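Local coordinates for protein DsbA-like disulfide oxidoreductase (Wolbachia endosymbiont of Drosophila melanogaster, PDB 6EEZ) that acts as a homotrimeric thiol-disulfide exchange protein, probably shuffling wrongly paired disulfide bonds in other proteins as an isomerase, at residues I36-L41 with K65-D70. Numbering follows the deposited sequence.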
loop_
_atom_site.group_PDB
_atom_site.type_symbol
_atom_site.label_atom_id
_atom_site.label_comp_id
_atom_site.label_asym_id
_atom_site.label_seq_id
_atom_site.Cartn_x
_atom_site.Cartn_y
_atom_site.Cartn_z
ATOM N N ILE A 36 -10.874 0.315 -8.898
ATOM C CA ILE A 36 -9.830 -0.232 -8.062
ATOM C C ILE A 36 -8.681 0.763 -7.921
ATOM O O ILE A 36 -8.100 1.206 -8.916
ATOM C CB ILE A 36 -9.325 -1.557 -8.660
ATOM C CG1 ILE A 36 -10.499 -2.537 -8.787
ATOM C CG2 ILE A 36 -8.185 -2.142 -7.856
ATOM C CD1 ILE A 36 -10.175 -3.789 -9.531
ATOM N N ALA A 37 -8.377 1.130 -6.684
ATOM C CA ALA A 37 -7.236 1.982 -6.411
ATOM C C ALA A 37 -6.069 1.112 -5.959
ATOM O O ALA A 37 -6.277 0.106 -5.282
ATOM C CB ALA A 37 -7.588 3.008 -5.360
ATOM N N VAL A 38 -4.850 1.481 -6.348
ATOM C CA VAL A 38 -3.655 0.751 -5.940
ATOM C C VAL A 38 -2.605 1.715 -5.386
ATOM O O VAL A 38 -2.026 2.520 -6.128
ATOM C CB VAL A 38 -3.066 -0.053 -7.102
ATOM C CG1 VAL A 38 -2.014 -1.007 -6.592
ATOM C CG2 VAL A 38 -4.176 -0.814 -7.871
ATOM N N GLY A 39 -2.366 1.633 -4.073
ATOM C CA GLY A 39 -1.534 2.608 -3.377
ATOM C C GLY A 39 -0.152 2.044 -3.133
ATOM O O GLY A 39 -0.031 0.879 -2.758
ATOM N N PHE A 40 0.877 2.858 -3.389
ATOM C CA PHE A 40 2.287 2.468 -3.194
ATOM C C PHE A 40 2.928 3.342 -2.130
ATOM O O PHE A 40 3.025 4.549 -2.312
ATOM C CB PHE A 40 3.075 2.577 -4.503
ATOM C CG PHE A 40 2.626 1.619 -5.575
ATOM C CD1 PHE A 40 1.528 1.912 -6.361
ATOM C CD2 PHE A 40 3.310 0.431 -5.796
ATOM C CE1 PHE A 40 1.118 1.044 -7.362
ATOM C CE2 PHE A 40 2.910 -0.443 -6.772
ATOM C CZ PHE A 40 1.803 -0.134 -7.572
ATOM N N LEU A 41 3.368 2.722 -1.031
ATOM C CA LEU A 41 3.784 3.437 0.188
ATOM C C LEU A 41 5.043 2.845 0.839
ATOM O O LEU A 41 5.284 1.646 0.794
ATOM C CB LEU A 41 2.638 3.435 1.222
ATOM C CG LEU A 41 1.675 4.642 1.205
ATOM C CD1 LEU A 41 0.693 4.739 -0.038
ATOM C CD2 LEU A 41 0.881 4.688 2.511
ATOM N N LYS A 65 -12.228 -0.642 -4.476
ATOM C CA LYS A 65 -11.323 -1.583 -3.866
ATOM C C LYS A 65 -9.992 -0.859 -3.796
ATOM O O LYS A 65 -9.564 -0.248 -4.775
ATOM C CB LYS A 65 -11.205 -2.894 -4.650
ATOM C CG LYS A 65 -10.339 -3.938 -3.934
ATOM C CD LYS A 65 -10.335 -5.306 -4.624
ATOM C CE LYS A 65 -9.342 -5.362 -5.806
ATOM N NZ LYS A 65 -8.807 -6.754 -6.090
ATOM N N TYR A 66 -9.353 -0.919 -2.639
ATOM C CA TYR A 66 -8.050 -0.308 -2.436
ATOM C C TYR A 66 -7.021 -1.384 -2.119
ATOM O O TYR A 66 -7.072 -2.024 -1.068
ATOM C CB TYR A 66 -8.107 0.716 -1.322
ATOM C CG TYR A 66 -6.873 1.614 -1.238
ATOM C CD1 TYR A 66 -5.687 1.159 -0.659
ATOM C CD2 TYR A 66 -6.909 2.912 -1.723
ATOM C CE1 TYR A 66 -4.546 1.993 -0.577
ATOM C CE2 TYR A 66 -5.795 3.739 -1.647
ATOM C CZ TYR A 66 -4.624 3.277 -1.071
ATOM O OH TYR A 66 -3.556 4.118 -1.005
ATOM N N ILE A 67 -6.084 -1.573 -3.038
ATOM C CA ILE A 67 -5.006 -2.541 -2.873
ATOM C C ILE A 67 -3.779 -1.829 -2.300
ATOM O O ILE A 67 -3.468 -0.718 -2.709
ATOM C CB ILE A 67 -4.668 -3.211 -4.213
ATOM C CG1 ILE A 67 -5.903 -3.923 -4.738
ATOM C CG2 ILE A 67 -3.488 -4.177 -4.081
ATOM C CD1 ILE A 67 -5.750 -4.471 -6.118
ATOM N N PHE A 68 -3.100 -2.473 -1.354
ATOM C CA PHE A 68 -1.926 -1.900 -0.668
ATOM C C PHE A 68 -0.655 -2.547 -1.175
ATOM O O PHE A 68 -0.466 -3.765 -1.036
ATOM C CB PHE A 68 -2.012 -2.094 0.846
ATOM C CG PHE A 68 -3.225 -1.459 1.475
ATOM C CD1 PHE A 68 -3.242 -0.104 1.783
ATOM C CD2 PHE A 68 -4.347 -2.219 1.750
ATOM C CE1 PHE A 68 -4.364 0.491 2.367
ATOM C CE2 PHE A 68 -5.486 -1.631 2.342
ATOM C CZ PHE A 68 -5.482 -0.269 2.636
ATOM N N ARG A 69 0.205 -1.728 -1.786
ATOM C CA ARG A 69 1.528 -2.176 -2.200
ATOM C C ARG A 69 2.621 -1.606 -1.332
ATOM O O ARG A 69 2.936 -0.429 -1.398
ATOM C CB ARG A 69 1.777 -1.801 -3.645
ATOM C CG ARG A 69 0.917 -2.597 -4.564
ATOM C CD ARG A 69 1.171 -4.072 -4.350
ATOM N NE ARG A 69 0.826 -4.794 -5.551
ATOM C CZ ARG A 69 1.674 -5.224 -6.473
ATOM N NH1 ARG A 69 2.975 -5.073 -6.341
ATOM N NH2 ARG A 69 1.190 -5.856 -7.519
ATOM N N ASP A 70 3.179 -2.480 -0.508
ATOM C CA ASP A 70 4.256 -2.128 0.395
ATOM C C ASP A 70 5.533 -2.056 -0.423
ATOM O O ASP A 70 6.019 -3.085 -0.897
ATOM C CB ASP A 70 4.360 -3.158 1.523
ATOM C CG ASP A 70 3.244 -3.013 2.537
ATOM O OD1 ASP A 70 3.232 -1.999 3.267
ATOM O OD2 ASP A 70 2.360 -3.889 2.586
HETATM O O HOH W 1 5.568 -0.305 2.959
#
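Ala37 O takes the N-H of Ile67 at 2.8 Å, almost straight (173° at the hydrogen), while Tyr66 CA sends a weaker C-H...O contact to the same oxygen. Four more backbone bonds join the parallel strands 36-41 and 65-70, neighbours in the thioredoxin-fold sheet linked by a right-handed beta-alpha-beta crossover through helices 46-50 and 52-60.

On the face with Ala37 and Gly39, Tyr66 CG stands anti to the backbone N (chi1 -168°), and the ring leans obliquely across to strand 36-41. Its CD2 meets the small Ala37 CB at 3.7 Å, and OH comes to 3.5 Å from Gly39 CA, where no side chain intervenes. Ile55 and Ile59 of helix 52-60 also touch this ring.

On the other face, Ile36 CG2 meets Ile67 CD1 at 3.8 Å; branched apolar side chains suit this face, where Phe21 and Tyr25 also pack. Arg69 lays its aliphatic base over a face of Phe40, CG lying 4.1 Å from the ring centroid (CH-pi); its NH1 hydrogen-bonds Ser147 OG and the guanidinium makes a cation-pi contact with Tyr25. At both C-terminal strand ends, a water donates to Leu41 O and Asp70 OD1, each at 2.9 Å; Asp70 OD2 is hydrogen-bonded to Tyr96 OH.

Val38 and Phe40 backbones also bond strand 161-164, pairing main-chain polarity inside apolar surroundings. The buried Tyr66 hydroxyl has no modelled partner, probably a desolvation cost of its ring's packing.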